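PDB 3CIT: sensor histidine kinase from Pseudomonas syringae pv. tomato, which probably senses a signal through this GAF domain and relays it as a histidine kinase of a two-component regulatory system. Local coordinates for residues 9-13 with 127-133; 100-104 with 134-138. Residue numbers count along the deposited sequence, not the author numbering.

Contact 1: residues 9-13 with 127-133; sequences SRAAR and DGEDIES
Two helices of the GAF domain, the N-terminal 3-26 and the C-terminal 128-156, run side by side here, segment axes 10.5 Å apart and N-to-C directions only 12° from parallel. Helix 128-156 starts after Asp127, at the N-cap position but without a side-chain capping bond. Register is set by Arg13 and Ser133, whose CA atoms lie 6.3 Å apart. Arg10 leaves its helix sideways in a nearly extended m, t, t chain and makes a two-pronged salt bridge to Glu129: NE to OE1 3.0 Å, NH1 to OE2 3.3 Å. Its guanidinium also bonds the carbonyls of Ala125 and Pro126 of the second subunit, while Glu129 also forms a salt bridge with Arg15 of the third. Arg13, also m, t, t, has its CA-to-CB bond directed toward helix 128-156. Its NE and NH2 both donate to Asp130 OD1, at 2.8 and 3.1 Å, and its NH1 makes a weak bond to Glu129 OE1 at 3.0 Å, with Glu129 CB over one guanidinium face. Two waters accept from Arg13 NH2, one of them weakly, and donate to Asp127 OD2; the weakly held one also donates to Asp130 OD2. Asp127 OD1 accepts from Gln6 of the second subunit. Arg13 CB sits 3.5 Å from Ser133 OG, which donates to Glu129 O at 2.7 Å. Two arginines and two acids thus form a largely buried salt-bridge network, in which Glu129 serves both arginines, continuing into the subunit interfaces.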
ATOM      1  N   SER A   9      13.408   8.531  14.526  1.00 26.76           N
ATOM      2  CA  SER A   9      12.893   8.715  13.174  1.00 26.00           C
ATOM      3  C   SER A   9      11.386   8.597  13.132  1.00 24.56           C
ATOM      4  O   SER A   9      10.727   9.344  12.393  1.00 23.10           O
ATOM      5  CB  SER A   9      13.519   7.718  12.204  1.00 26.85           C
ATOM      6  OG  SER A   9      14.901   7.976  12.085  1.00 27.55           O
ATOM      7  N   ARG A  10      10.837   7.662  13.915  1.00 23.08           N
ATOM      8  CA  ARG A  10       9.405   7.492  13.954  1.00 22.73           C
ATOM      9  C   ARG A  10       8.739   8.721  14.595  1.00 22.29           C
ATOM     10  O   ARG A  10       7.700   9.162  14.129  1.00 22.22           O
ATOM     11  CB  ARG A  10       9.024   6.169  14.614  1.00 22.04           C
ATOM     12  CG  ARG A  10       9.242   5.000  13.637  1.00 21.79           C
ATOM     13  CD  ARG A  10       9.212   3.589  14.283  1.00 25.00           C
ATOM     14  NE  ARG A  10       8.872   2.610  13.242  1.00 24.48           N
ATOM     15  CZ  ARG A  10       8.956   1.285  13.370  1.00 25.84           C
ATOM     16  NH1 ARG A  10       8.564   0.522  12.359  1.00 28.21           N
ATOM     17  NH2 ARG A  10       9.333   0.729  14.499  1.00 26.37           N
ATOM     18  N   ALA A  11       9.343   9.290  15.628  1.00 21.62           N
ATOM     19  CA  ALA A  11       8.839  10.558  16.186  1.00 21.30           C
ATOM     20  C   ALA A  11       8.796  11.668  15.128  1.00 21.27           C
ATOM     21  O   ALA A  11       7.794  12.397  15.031  1.00 21.21           O
ATOM     22  CB  ALA A  11       9.677  10.992  17.442  1.00 21.63           C
ATOM     23  N   ALA A  12       9.841  11.777  14.301  1.00 21.55           N
ATOM     24  CA  ALA A  12       9.910  12.792  13.217  1.00 21.23           C
ATOM     25  C   ALA A  12       8.824  12.611  12.147  1.00 22.13           C
ATOM     26  O   ALA A  12       8.221  13.598  11.660  1.00 20.57           O
ATOM     27  CB  ALA A  12      11.297  12.780  12.557  1.00 21.05           C
ATOM     28  N   ARG A  13       8.553  11.351  11.796  1.00 22.40           N
ATOM     29  CA  ARG A  13       7.462  10.998  10.855  1.00 22.13           C
ATOM     30  C   ARG A  13       6.107  11.365  11.431  1.00 22.85           C
ATOM     31  O   ARG A  13       5.278  11.976  10.748  1.00 22.15           O
ATOM     32  CB  ARG A  13       7.495   9.509  10.531  1.00 22.99           C
ATOM     33  CG  ARG A  13       8.710   9.104   9.737  1.00 22.56           C
ATOM     34  CD  ARG A  13       8.958   7.597   9.718  1.00 23.45           C
ATOM     35  NE  ARG A  13      10.273   7.387   9.125  1.00 23.78           N
ATOM     36  CZ  ARG A  13      11.204   6.530   9.508  1.00 23.63           C
ATOM     37  NH1 ARG A  13      10.976   5.598  10.409  1.00 26.15           N
ATOM     38  NH2 ARG A  13      12.363   6.546   8.877  1.00 24.74           N
ATOM     39  N   ASP A 127      14.207   5.992   3.082  1.00 19.71           N
ATOM     40  CA  ASP A 127      13.789   4.858   3.876  1.00 21.34           C
ATOM     41  C   ASP A 127      12.304   4.587   3.641  1.00 20.81           C
ATOM     42  O   ASP A 127      11.506   5.519   3.503  1.00 20.40           O
ATOM     43  CB  ASP A 127      14.073   5.156   5.343  1.00 21.51           C
ATOM     44  CG  ASP A 127      15.581   5.218   5.654  1.00 28.44           C
ATOM     45  OD1 ASP A 127      16.425   4.923   4.766  1.00 30.75           O
ATOM     46  OD2 ASP A 127      15.912   5.553   6.814  1.00 33.79           O
ATOM     47  N   GLY A 128      11.923   3.321   3.590  1.00 20.82           N
ATOM     48  CA  GLY A 128      10.556   2.952   3.285  1.00 22.05           C
ATOM     49  C   GLY A 128       9.521   3.650   4.143  1.00 21.95           C
ATOM     50  O   GLY A 128       8.466   4.048   3.639  1.00 22.63           O
ATOM     51  N   GLU A 129       9.801   3.829   5.427  0.60 21.64           N
ATOM     52  CA  GLU A 129       8.788   4.438   6.276  0.60 21.56           C
ATOM     53  C   GLU A 129       8.717   5.979   6.138  0.60 21.08           C
ATOM     54  O   GLU A 129       7.703   6.594   6.487  0.60 21.15           O
ATOM     55  CB  GLU A 129       8.965   4.008   7.716  0.60 21.95           C
ATOM     56  CG  GLU A 129       7.675   3.716   8.341  0.60 21.26           C
ATOM     57  CD  GLU A 129       7.828   3.142   9.694  0.60 21.36           C
ATOM     58  OE1 GLU A 129       8.626   3.681  10.498  0.60 20.14           O
ATOM     59  OE2 GLU A 129       7.136   2.135   9.922  0.60 17.62           O
ATOM     60  N   ASP A 130       9.789   6.593   5.647  1.00 21.01           N
ATOM     61  CA  ASP A 130       9.708   7.966   5.150  1.00 20.92           C
ATOM     62  C   ASP A 130       8.787   8.035   3.939  1.00 20.52           C
ATOM     63  O   ASP A 130       7.947   8.913   3.850  1.00 20.32           O
ATOM     64  CB  ASP A 130      11.091   8.543   4.791  1.00 20.64           C
ATOM     65  CG  ASP A 130      11.932   8.893   5.992  1.00 22.90           C
ATOM     66  OD1 ASP A 130      11.407   8.921   7.128  1.00 20.79           O
ATOM     67  OD2 ASP A 130      13.115   9.199   5.776  1.00 24.57           O
ATOM     68  N   ILE A 131       8.965   7.108   2.999  1.00 20.66           N
ATOM     69  CA  ILE A 131       8.120   7.047   1.821  1.00 20.59           C
ATOM     70  C   ILE A 131       6.649   6.835   2.175  1.00 20.32           C
ATOM     71  O   ILE A 131       5.786   7.562   1.681  1.00 19.11           O
ATOM     72  CB  ILE A 131       8.599   5.967   0.835  1.00 20.91           C
ATOM     73  CG1 ILE A 131       9.961   6.363   0.250  1.00 21.11           C
ATOM     74  CG2 ILE A 131       7.536   5.799  -0.323  1.00 22.04           C
ATOM     75  CD1 ILE A 131      10.592   5.315  -0.670  1.00 22.09           C
ATOM     76  N   GLU A 132       6.378   5.890   3.083  1.00 20.26           N
ATOM     77  CA  GLU A 132       5.026   5.653   3.555  1.00 20.30           C
ATOM     78  C   GLU A 132       4.388   6.877   4.238  1.00 19.61           C
ATOM     79  O   GLU A 132       3.214   7.138   4.054  1.00 20.40           O
ATOM     80  CB  GLU A 132       5.003   4.489   4.548  1.00 20.84           C
ATOM     81  CG  GLU A 132       5.216   3.142   3.978  1.00 24.26           C
ATOM     82  CD  GLU A 132       5.005   2.062   5.077  1.00 23.24           C
ATOM     83  OE1 GLU A 132       5.849   1.910   5.933  1.00 29.87           O
ATOM     84  OE2 GLU A 132       3.982   1.394   5.057  1.00 33.32           O
ATOM     85  N   SER A 133       5.170   7.613   5.016  1.00 20.51           N
ATOM     86  CA  SER A 133       4.708   8.837   5.658  1.00 19.97           C
ATOM     87  C   SER A 133       4.385   9.907   4.614  1.00 20.62           C
ATOM     88  O   SER A 133       3.335  10.559   4.699  1.00 19.27           O
ATOM     89  CB  SER A 133       5.761   9.316   6.680  1.00 19.97           C
ATOM     90  OG  SER A 133       5.936   8.329   7.667  1.00 19.93           O
TER
HETATM   91  O   HOH W   1      14.618   8.261   7.881  1.00 39.98           O
HETATM   92  O   HOH W   2      14.577   4.502   9.455  1.00 59.77           O

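Contact 2: residues 100-104 with 134-138; sequences LLLPL and LQLLA
In this GAF domain an antiparallel sheet is backed by helices, and here strand 98-105 lies on helix 128-156. The extended segment 100-104 crosses the helical segment 134-138 at -34°, axes 7.7 Å apart, with CA pairs Leu102-Gln135 at 5.5 Å and Leu104-Ala138 at 5.7 Å. Leu100 and Leu102 point at the helix, whereas Leu101 turns away. Leu102 (m, t) is the main bump: its CD1 lies 3.6 Å from Leu134 CB, and its CB 4.0 Å from Ala138 CB, so it fills the hollow between residues one helical turn apart. The small Ala138 lets the strand come close. Leu134 (m, t) extends toward the start of the strand segment, bringing its CD1 within 4.1 Å of Leu100 CD2; Leu16 of helix 3-26 and Leu117 of strand 111-119 also touch it. Gln135 lies alongside Leu102 and Pro103. Farther along, Leu104 (m, p) bends its end over the alanine, CD1 4.2 Å from Ala138 CB.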
ATOM      1  N   LEU A 100      10.500  10.667  -6.959  1.00 19.47           N
ATOM      2  CA  LEU A 100       9.515   9.919  -6.164  1.00 20.26           C
ATOM      3  C   LEU A 100       8.122  10.462  -6.495  1.00 20.11           C
ATOM      4  O   LEU A 100       7.871  11.681  -6.393  1.00 20.78           O
ATOM      5  CB  LEU A 100       9.840  10.066  -4.677  1.00 20.73           C
ATOM      6  CG  LEU A 100       8.908   9.412  -3.664  1.00 19.98           C
ATOM      7  CD1 LEU A 100       8.834   7.856  -3.809  1.00 18.77           C
ATOM      8  CD2 LEU A 100       9.192   9.851  -2.178  1.00 20.82           C
ATOM      9  N   LEU A 101       7.228   9.567  -6.905  1.00 21.20           N
ATOM     10  CA  LEU A 101       5.840   9.908  -7.210  1.00 21.37           C
ATOM     11  C   LEU A 101       4.948   9.417  -6.079  1.00 22.52           C
ATOM     12  O   LEU A 101       5.078   8.258  -5.666  1.00 21.97           O
ATOM     13  CB  LEU A 101       5.437   9.229  -8.522  1.00 21.09           C
ATOM     14  CG  LEU A 101       6.295   9.555  -9.758  1.00 22.78           C
ATOM     15  CD1 LEU A 101       5.686   8.852 -10.968  1.00 24.26           C
ATOM     16  CD2 LEU A 101       6.353  11.025  -9.975  1.00 22.41           C
ATOM     17  N   LEU A 102       4.060  10.288  -5.593  1.00 21.58           N
ATOM     18  CA  LEU A 102       3.078   9.972  -4.554  1.00 21.72           C
ATOM     19  C   LEU A 102       1.689  10.409  -5.064  1.00 21.97           C
ATOM     20  O   LEU A 102       1.378  11.592  -5.100  1.00 21.42           O
ATOM     21  CB  LEU A 102       3.414  10.682  -3.240  1.00 21.89           C
ATOM     22  CG  LEU A 102       4.888  10.537  -2.806  1.00 23.41           C
ATOM     23  CD1 LEU A 102       5.369  11.606  -1.864  1.00 25.73           C
ATOM     24  CD2 LEU A 102       5.085   9.097  -2.239  1.00 25.36           C
ATOM     25  N   PRO A 103       0.855   9.454  -5.451  1.00 21.27           N
ATOM     26  CA  PRO A 103      -0.444   9.778  -5.965  1.00 21.13           C
ATOM     27  C   PRO A 103      -1.353  10.447  -4.954  1.00 20.90           C
ATOM     28  O   PRO A 103      -1.279  10.170  -3.741  1.00 20.58           O
ATOM     29  CB  PRO A 103      -1.042   8.410  -6.340  1.00 20.52           C
ATOM     30  CG  PRO A 103       0.069   7.494  -6.422  1.00 24.46           C
ATOM     31  CD  PRO A 103       1.105   7.996  -5.479  1.00 22.82           C
ATOM     32  N   LEU A 104      -2.209  11.310  -5.472  1.00 20.36           N
ATOM     33  CA  LEU A 104      -3.310  11.890  -4.724  1.00 19.63           C
ATOM     34  C   LEU A 104      -4.607  11.186  -5.102  1.00 19.95           C
ATOM     35  O   LEU A 104      -5.008  11.171  -6.250  1.00 20.00           O
ATOM     36  CB  LEU A 104      -3.447  13.391  -5.018  1.00 19.35           C
ATOM     37  CG  LEU A 104      -2.558  14.365  -4.244  1.00 21.11           C
ATOM     38  CD1 LEU A 104      -1.120  14.233  -4.619  1.00 22.30           C
ATOM     39  CD2 LEU A 104      -3.074  15.820  -4.451  1.00 19.32           C
ATOM     40  N   LEU A 134       5.267  10.096   3.625  1.00 20.27           N
ATOM     41  CA  LEU A 134       4.998  11.047   2.541  1.00 21.56           C
ATOM     42  C   LEU A 134       3.768  10.650   1.731  1.00 21.24           C
ATOM     43  O   LEU A 134       2.997  11.518   1.345  1.00 21.86           O
ATOM     44  CB  LEU A 134       6.207  11.208   1.607  1.00 21.26           C
ATOM     45  CG  LEU A 134       7.443  11.820   2.271  1.00 24.35           C
ATOM     46  CD1 LEU A 134       8.613  11.913   1.320  1.00 28.56           C
ATOM     47  CD2 LEU A 134       7.123  13.211   2.831  1.00 27.85           C
ATOM     48  N   GLN A 135       3.581   9.360   1.480  1.00 22.51           N
ATOM     49  CA  GLN A 135       2.371   8.891   0.814  1.00 22.00           C
ATOM     50  C   GLN A 135       1.113   9.238   1.613  1.00 22.69           C
ATOM     51  O   GLN A 135       0.113   9.702   1.064  1.00 22.38           O
ATOM     52  CB  GLN A 135       2.433   7.382   0.524  1.00 23.51           C
ATOM     53  CG  GLN A 135       1.143   6.892  -0.186  1.00 23.96           C
ATOM     54  CD  GLN A 135       0.879   7.597  -1.570  1.00 29.61           C
ATOM     55  OE1 GLN A 135       0.061   8.576  -1.705  1.00 29.13           O
ATOM     56  NE2 GLN A 135       1.587   7.105  -2.592  1.00 29.50           N
ATOM     57  N   LEU A 136       1.139   9.027   2.925  1.00 21.99           N
ATOM     58  CA  LEU A 136       0.000   9.461   3.743  1.00 21.13           C
ATOM     59  C   LEU A 136      -0.189  10.987   3.716  1.00 20.77           C
ATOM     60  O   LEU A 136      -1.312  11.491   3.673  1.00 19.90           O
ATOM     61  CB  LEU A 136       0.131   8.969   5.187  1.00 21.03           C
ATOM     62  CG  LEU A 136      -1.049   9.326   6.104  1.00 21.76           C
ATOM     63  CD1 LEU A 136      -2.376   8.729   5.561  1.00 20.03           C
ATOM     64  CD2 LEU A 136      -0.779   8.839   7.532  1.00 19.86           C
ATOM     65  N   LEU A 137       0.891  11.749   3.797  1.00 22.37           N
ATOM     66  CA  LEU A 137       0.767  13.224   3.681  1.00 22.16           C
ATOM     67  C   LEU A 137       0.058  13.632   2.355  1.00 21.26           C
ATOM     68  O   LEU A 137      -0.813  14.539   2.339  1.00 20.82           O
ATOM     69  CB  LEU A 137       2.136  13.862   3.741  1.00 23.24           C
ATOM     70  CG  LEU A 137       2.186  15.352   3.967  1.00 25.12           C
ATOM     71  CD1 LEU A 137       1.409  15.671   5.253  1.00 25.86           C
ATOM     72  CD2 LEU A 137       3.677  15.728   4.097  1.00 24.28           C
ATOM     73  N   ALA A 138       0.408  12.956   1.257  1.00 21.39           N
ATOM     74  CA  ALA A 138      -0.277  13.167  -0.036  1.00 20.85           C
ATOM     75  C   ALA A 138      -1.762  12.824   0.043  1.00 20.21           C
ATOM     76  O   ALA A 138      -2.592  13.518  -0.501  1.00 20.31           O
ATOM     77  CB  ALA A 138       0.397  12.382  -1.199  1.00 20.91           C
TER

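Both contacts use helix 128-156, in consecutive turns, but hold it to different partners: contact 1 to helix 3-26, contact 2 to the sheet. They meet where Ile131 CG2 packs 4.3 Å from Leu100 CD1. The centre of contact 2 lies about 5 Å from the centre of the chain, and this contact joins sheet to helix chiefly through apolar side chains, as befits a domain core. Contact 1, its centre about 14 Å from the chain centre, is also buried, though in good part by other subunits, and relies on ion pairs and bridging water. The same helix thus passes from a charged start in the four-chain assembly to a hydrophobic seat beneath the sheet.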